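Local coordinates for protein 30-kDa cleavage and polyadenylation specificity factor 30 (Arabidopsis thaliana, PDB 5ZUU) that recognises m6A-modified RNA through its YTH domain and, within the cleavage and polyadenylation specificity factor complex, takes part in pre-mRNA 3'-end formation and poly(A) site selection, at residues W107-L121 / Q147-M161. Numbering follows the deposited sequence.
Sequences WLKLCELSFHKTRNL and QLASLLYLEPDSELM
K109 threads its aliphatic chain over one face of the Y153 ring, its CB 4.1 Å from the ring centroid, and delivers its ammonium group to the loop after helix 147-154. Starting anti to the backbone N (chi1 177°) and bending at chi2, the chain brings NZ 2.6 Å from D157 OD1, in a salt bridge nearly along that oxygen's C-O bond, and 2.8 Å from E155 O. A water linking NZ to Y153 O adds a third partner, while T8 takes D157 OD2 and H10 accepts from the Y153 hydroxyl. Next along the strand, the loop docks on the backbone: S158 N donates to L110 O (3.0 Å), coming from well above the carbonyl plane. S158 also N-caps helix 159-172 through a weak bond from L160 N to its OG, and M161 SD takes a weak bond from L110 N. This is the YTH fold, of the PUA clan, with strand 107-114 of the mixed sheet crossed at 108° by helix 147-154. Packing is close around L113, whose CD2 nests between L151 CB and L152 CD2, 3.7 Å from each, with L148 CD1 close by. C111 SG lies 3.6 Å from the same L152 methyl. Toward K117 the contact thins out into solvent: its exposed, extended chain salt-bridges NZ to E155 OE1 (2.9 Å) from above the carboxylate plane. Waters bridge E155 OE2 to E112 O and P156 O to E112 N, while the E112 carboxylate itself pairs with R27. Closing the type I turn 118-121, L121 CD1 rests against the L148 backbone and Q147 CB.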
loop_
_atom_site.group_PDB
_atom_site.type_symbol
_atom_site.label_atom_id
_atom_site.label_comp_id
_atom_site.label_asym_id
_atom_site.label_seq_id
_atom_site.Cartn_x
_atom_site.Cartn_y
_atom_site.Cartn_z
ATOM N N TRP A 107 3.556 -5.359 -3.943
ATOM C CA TRP A 107 2.623 -4.516 -4.664
ATOM C C TRP A 107 1.626 -5.351 -5.434
ATOM O O TRP A 107 1.997 -6.250 -6.159
ATOM C CB TRP A 107 3.399 -3.575 -5.565
ATOM C CG TRP A 107 3.990 -2.501 -4.762
ATOM C CD1 TRP A 107 5.282 -2.434 -4.273
ATOM C CD2 TRP A 107 3.284 -1.426 -4.153
ATOM N NE1 TRP A 107 5.432 -1.328 -3.478
ATOM C CE2 TRP A 107 4.242 -0.670 -3.404
ATOM C CE3 TRP A 107 1.975 -0.962 -4.244
ATOM C CZ2 TRP A 107 3.913 0.487 -2.722
ATOM C CZ3 TRP A 107 1.650 0.213 -3.582
ATOM C CH2 TRP A 107 2.609 0.906 -2.792
ATOM N N LEU A 108 0.347 -5.142 -5.149
ATOM C CA LEU A 108 -0.697 -5.954 -5.753
ATOM C C LEU A 108 -1.242 -5.256 -6.998
ATOM O O LEU A 108 -1.350 -5.891 -8.030
ATOM C CB LEU A 108 -1.766 -6.307 -4.758
ATOM C CG LEU A 108 -1.212 -6.969 -3.513
ATOM C CD1 LEU A 108 -2.307 -6.962 -2.444
ATOM C CD2 LEU A 108 -0.677 -8.388 -3.755
ATOM N N LYS A 109 -1.520 -3.966 -6.906
ATOM C CA LYS A 109 -2.129 -3.218 -7.907
ATOM C C LYS A 109 -1.612 -1.812 -7.844
ATOM O O LYS A 109 -1.614 -1.169 -6.792
ATOM C CB LYS A 109 -3.640 -3.159 -7.662
ATOM C CG LYS A 109 -4.452 -2.302 -8.654
ATOM C CD LYS A 109 -4.496 -2.941 -10.049
ATOM C CE LYS A 109 -5.052 -1.963 -11.077
ATOM N NZ LYS A 109 -5.348 -2.499 -12.473
ATOM N N LEU A 110 -1.169 -1.325 -8.968
ATOM C CA LEU A 110 -0.722 0.049 -9.123
ATOM C C LEU A 110 -1.523 0.782 -10.190
ATOM O O LEU A 110 -1.710 0.246 -11.295
ATOM C CB LEU A 110 0.756 -0.023 -9.543
ATOM C CG LEU A 110 1.575 -0.332 -8.292
ATOM C CD1 LEU A 110 2.884 -1.088 -8.616
ATOM C CD2 LEU A 110 1.787 0.938 -7.459
ATOM N N CYS A 111 -1.997 1.971 -9.872
ATOM C CA CYS A 111 -2.966 2.673 -10.721
ATOM C C CYS A 111 -3.087 4.123 -10.235
ATOM O O CYS A 111 -2.317 4.483 -9.398
ATOM C CB CYS A 111 -4.301 1.954 -10.601
ATOM S SG CYS A 111 -5.073 2.080 -8.937
ATOM N N GLU A 112 -3.943 4.972 -10.804
ATOM C CA GLU A 112 -4.194 6.298 -10.269
ATOM C C GLU A 112 -5.677 6.435 -10.035
ATOM O O GLU A 112 -6.455 6.584 -10.990
ATOM C CB GLU A 112 -3.731 7.434 -11.194
ATOM C CG GLU A 112 -2.215 7.615 -11.340
ATOM C CD GLU A 112 -1.511 8.199 -10.074
ATOM O OE1 GLU A 112 -2.145 8.877 -9.216
ATOM O OE2 GLU A 112 -0.282 8.007 -9.966
ATOM N N LEU A 113 -6.091 6.347 -8.781
ATOM C CA LEU A 113 -7.495 6.384 -8.461
ATOM C C LEU A 113 -7.804 7.759 -7.863
ATOM O O LEU A 113 -7.377 8.118 -6.757
ATOM C CB LEU A 113 -7.842 5.293 -7.482
ATOM C CG LEU A 113 -9.288 5.309 -6.958
ATOM C CD1 LEU A 113 -10.256 4.942 -8.068
ATOM C CD2 LEU A 113 -9.430 4.311 -5.812
ATOM N N SER A 114 -8.495 8.561 -8.629
ATOM C CA SER A 114 -8.893 9.893 -8.195
ATOM C C SER A 114 -9.814 9.865 -6.981
ATOM O O SER A 114 -10.690 9.008 -6.878
ATOM C CB SER A 114 -9.656 10.566 -9.358
ATOM O OG SER A 114 -10.283 11.722 -8.891
ATOM N N PHE A 115 -9.617 10.816 -6.082
ATOM C CA PHE A 115 -10.447 11.002 -4.886
ATOM C C PHE A 115 -11.916 11.318 -5.258
ATOM O O PHE A 115 -12.837 11.001 -4.499
ATOM C CB PHE A 115 -9.914 12.149 -3.968
ATOM C CG PHE A 115 -8.594 11.872 -3.243
ATOM C CD1 PHE A 115 -8.080 10.609 -3.069
ATOM C CD2 PHE A 115 -7.868 12.947 -2.666
ATOM C CE1 PHE A 115 -6.870 10.401 -2.414
ATOM C CE2 PHE A 115 -6.662 12.714 -2.000
ATOM C CZ PHE A 115 -6.186 11.442 -1.862
ATOM N N HIS A 116 -12.113 11.983 -6.389
ATOM C CA HIS A 116 -13.464 12.278 -6.922
ATOM C C HIS A 116 -14.242 10.985 -6.983
ATOM O O HIS A 116 -15.425 10.898 -6.539
ATOM C CB HIS A 116 -13.364 12.926 -8.315
ATOM C CG HIS A 116 -14.661 13.514 -8.786
ATOM N ND1 HIS A 116 -15.390 14.414 -8.017
ATOM C CD2 HIS A 116 -15.409 13.256 -9.888
ATOM C CE1 HIS A 116 -16.517 14.705 -8.657
ATOM N NE2 HIS A 116 -16.534 14.039 -9.802
ATOM N N LYS A 117 -13.557 9.949 -7.453
ATOM C CA LYS A 117 -14.187 8.641 -7.590
ATOM C C LYS A 117 -14.453 7.891 -6.307
ATOM O O LYS A 117 -15.218 6.969 -6.341
ATOM C CB LYS A 117 -13.399 7.745 -8.531
ATOM C CG LYS A 117 -13.478 8.241 -9.943
ATOM C CD LYS A 117 -12.550 7.381 -10.770
ATOM C CE LYS A 117 -12.379 7.889 -12.187
ATOM N NZ LYS A 117 -11.170 7.161 -12.697
ATOM N N THR A 118 -13.859 8.299 -5.199
ATOM C CA THR A 118 -14.100 7.746 -3.888
ATOM C C THR A 118 -14.946 8.608 -3.011
ATOM O O THR A 118 -15.043 8.348 -1.827
ATOM C CB THR A 118 -12.775 7.506 -3.119
ATOM O OG1 THR A 118 -12.239 8.743 -2.660
ATOM C CG2 THR A 118 -11.775 6.867 -3.974
ATOM N N ARG A 119 -15.611 9.597 -3.576
ATOM C CA ARG A 119 -16.222 10.667 -2.773
ATOM C C ARG A 119 -17.497 10.215 -2.052
ATOM O O ARG A 119 -17.934 10.886 -1.140
ATOM C CB ARG A 119 -16.496 11.918 -3.623
ATOM C CG ARG A 119 -17.626 11.806 -4.682
ATOM C CD ARG A 119 -17.659 13.103 -5.543
ATOM N NE ARG A 119 -18.744 13.130 -6.509
ATOM C CZ ARG A 119 -18.783 12.416 -7.639
ATOM N NH1 ARG A 119 -17.822 11.537 -8.001
ATOM N NH2 ARG A 119 -19.812 12.551 -8.434
ATOM N N ASN A 120 -18.091 9.088 -2.437
ATOM C CA ASN A 120 -19.254 8.577 -1.701
ATOM C C ASN A 120 -18.878 7.532 -0.656
ATOM O O ASN A 120 -19.751 6.867 -0.085
ATOM C CB ASN A 120 -20.337 8.125 -2.672
ATOM C CG ASN A 120 -19.933 6.914 -3.464
ATOM O OD1 ASN A 120 -18.730 6.678 -3.586
ATOM N ND2 ASN A 120 -20.908 6.158 -4.001
ATOM N N LEU A 121 -17.582 7.388 -0.358
ATOM C CA LEU A 121 -17.118 6.371 0.557
ATOM C C LEU A 121 -16.590 7.044 1.782
ATOM O O LEU A 121 -15.644 7.806 1.701
ATOM C CB LEU A 121 -15.972 5.535 -0.031
ATOM C CG LEU A 121 -16.142 4.143 -0.492
ATOM C CD1 LEU A 121 -14.796 3.397 -0.570
ATOM C CD2 LEU A 121 -17.036 3.415 0.479
ATOM N N GLN A 147 -14.300 -2.044 -0.286
ATOM C CA GLN A 147 -14.823 -1.170 -1.303
ATOM C C GLN A 147 -13.816 -0.272 -1.934
ATOM O O GLN A 147 -13.836 -0.124 -3.156
ATOM C CB GLN A 147 -16.000 -0.308 -0.788
ATOM C CG GLN A 147 -17.200 -1.142 -0.357
ATOM C CD GLN A 147 -17.702 -2.054 -1.480
ATOM O OE1 GLN A 147 -17.791 -1.619 -2.628
ATOM N NE2 GLN A 147 -18.007 -3.316 -1.169
ATOM N N LEU A 148 -12.942 0.351 -1.123
ATOM C CA LEU A 148 -11.931 1.211 -1.652
ATOM C C LEU A 148 -10.914 0.434 -2.477
ATOM O O LEU A 148 -10.560 0.876 -3.547
ATOM C CB LEU A 148 -11.248 1.968 -0.545
ATOM C CG LEU A 148 -10.140 2.948 -0.950
ATOM C CD1 LEU A 148 -10.683 3.958 -1.918
ATOM C CD2 LEU A 148 -9.573 3.657 0.281
ATOM N N ALA A 149 -10.451 -0.696 -1.996
ATOM C CA ALA A 149 -9.556 -1.531 -2.819
ATOM C C ALA A 149 -10.265 -1.963 -4.128
ATOM O O ALA A 149 -9.696 -1.929 -5.206
ATOM C CB ALA A 149 -9.126 -2.778 -2.063
ATOM N N SER A 150 -11.533 -2.337 -4.052
ATOM C CA SER A 150 -12.214 -2.720 -5.280
ATOM C C SER A 150 -12.191 -1.589 -6.349
ATOM O O SER A 150 -12.069 -1.891 -7.532
ATOM C CB SER A 150 -13.613 -3.272 -4.986
ATOM O OG SER A 150 -14.478 -2.188 -5.003
ATOM N N LEU A 151 -12.232 -0.311 -5.941
ATOM C CA LEU A 151 -12.148 0.794 -6.894
ATOM C C LEU A 151 -10.773 0.862 -7.588
ATOM O O LEU A 151 -10.658 1.287 -8.765
ATOM C CB LEU A 151 -12.421 2.157 -6.236
ATOM C CG LEU A 151 -13.832 2.307 -5.687
ATOM C CD1 LEU A 151 -13.985 3.570 -4.847
ATOM C CD2 LEU A 151 -14.892 2.275 -6.791
ATOM N N LEU A 152 -9.737 0.530 -6.825
ATOM C CA LEU A 152 -8.402 0.477 -7.364
ATOM C C LEU A 152 -8.342 -0.528 -8.545
ATOM O O LEU A 152 -7.741 -0.230 -9.574
ATOM C CB LEU A 152 -7.393 0.034 -6.312
ATOM C CG LEU A 152 -7.085 0.923 -5.092
ATOM C CD1 LEU A 152 -6.205 0.107 -4.123
ATOM C CD2 LEU A 152 -6.392 2.193 -5.564
ATOM N N TYR A 153 -8.908 -1.710 -8.356
ATOM C CA TYR A 153 -8.949 -2.748 -9.403
ATOM C C TYR A 153 -9.827 -2.372 -10.645
ATOM O O TYR A 153 -9.705 -3.028 -11.676
ATOM C CB TYR A 153 -9.392 -4.053 -8.808
ATOM C CG TYR A 153 -8.248 -4.686 -8.082
ATOM C CD1 TYR A 153 -7.319 -5.499 -8.755
ATOM C CD2 TYR A 153 -8.042 -4.433 -6.727
ATOM C CE1 TYR A 153 -6.250 -6.053 -8.071
ATOM C CE2 TYR A 153 -6.994 -4.977 -6.047
ATOM C CZ TYR A 153 -6.073 -5.773 -6.712
ATOM O OH TYR A 153 -5.070 -6.363 -5.970
ATOM N N LEU A 154 -10.677 -1.336 -10.567
ATOM C CA LEU A 154 -11.327 -0.817 -11.742
ATOM C C LEU A 154 -10.426 0.051 -12.583
ATOM O O LEU A 154 -10.717 0.230 -13.764
ATOM C CB LEU A 154 -12.603 -0.042 -11.386
ATOM C CG LEU A 154 -13.600 -0.818 -10.588
ATOM C CD1 LEU A 154 -14.719 0.129 -10.209
ATOM C CD2 LEU A 154 -14.143 -2.022 -11.302
ATOM N N GLU A 155 -9.340 0.594 -12.033
ATOM C CA GLU A 155 -8.477 1.467 -12.801
ATOM C C GLU A 155 -7.472 0.705 -13.592
ATOM O O GLU A 155 -7.030 -0.352 -13.176
ATOM C CB GLU A 155 -7.735 2.507 -11.929
ATOM C CG GLU A 155 -8.668 3.447 -11.217
ATOM C CD GLU A 155 -9.579 4.197 -12.182
ATOM O OE1 GLU A 155 -10.797 4.393 -11.863
ATOM O OE2 GLU A 155 -9.076 4.659 -13.232
ATOM N N PRO A 156 -7.129 1.211 -14.784
ATOM C CA PRO A 156 -6.030 0.579 -15.593
ATOM C C PRO A 156 -4.705 0.635 -14.825
ATOM O O PRO A 156 -4.454 1.608 -14.053
ATOM C CB PRO A 156 -5.923 1.465 -16.823
ATOM C CG PRO A 156 -7.258 2.171 -16.885
ATOM C CD PRO A 156 -7.763 2.340 -15.485
ATOM N N ASP A 157 -3.883 -0.391 -15.028
ATOM C CA ASP A 157 -2.541 -0.425 -14.506
ATOM C C ASP A 157 -1.804 0.857 -14.877
ATOM O O ASP A 157 -1.941 1.312 -16.018
ATOM C CB ASP A 157 -1.762 -1.592 -15.122
ATOM C CG ASP A 157 -2.242 -2.903 -14.679
ATOM O OD1 ASP A 157 -3.145 -3.029 -13.798
ATOM O OD2 ASP A 157 -1.701 -3.896 -15.213
ATOM N N SER A 158 -1.076 1.472 -13.927
ATOM C CA SER A 158 -0.152 2.502 -14.242
ATOM C C SER A 158 1.121 1.826 -14.744
ATOM O O SER A 158 1.317 0.578 -14.665
ATOM C CB SER A 158 0.196 3.405 -13.014
ATOM O OG SER A 158 0.869 2.622 -12.041
ATOM N N GLU A 159 1.999 2.663 -15.269
ATOM C CA GLU A 159 3.342 2.195 -15.703
ATOM C C GLU A 159 4.130 1.491 -14.599
ATOM O O GLU A 159 4.872 0.564 -14.898
ATOM C CB GLU A 159 4.183 3.323 -16.313
ATOM C CG GLU A 159 4.184 4.599 -15.500
ATOM C CD GLU A 159 3.106 5.561 -15.947
ATOM O OE1 GLU A 159 3.462 6.445 -16.740
ATOM O OE2 GLU A 159 1.912 5.410 -15.537
ATOM N N LEU A 160 3.915 1.853 -13.328
ATOM C CA LEU A 160 4.599 1.201 -12.201
ATOM C C LEU A 160 4.258 -0.233 -12.030
ATOM O O LEU A 160 5.051 -0.969 -11.421
ATOM C CB LEU A 160 4.336 1.920 -10.866
ATOM C CG LEU A 160 4.877 3.371 -10.845
ATOM C CD1 LEU A 160 4.439 4.177 -9.625
ATOM C CD2 LEU A 160 6.390 3.391 -10.978
ATOM N N MET A 161 3.083 -0.664 -12.497
ATOM C CA MET A 161 2.670 -2.061 -12.283
ATOM C C MET A 161 3.672 -3.051 -12.861
ATOM O O MET A 161 4.127 -3.956 -12.167
ATOM C CB MET A 161 1.303 -2.353 -12.862
ATOM C CG MET A 161 0.767 -3.732 -12.476
ATOM S SD MET A 161 -0.010 -3.900 -10.834
ATOM C CE MET A 161 1.266 -4.752 -9.923
HETATM O O HOH W 1 -7.136 -4.352 -12.078
HETATM O O HOH W 2 0.824 4.037 -9.718
HETATM O O HOH W 3 -4.616 4.301 -13.568
HETATM O O HOH W 4 -6.938 5.700 -14.036
#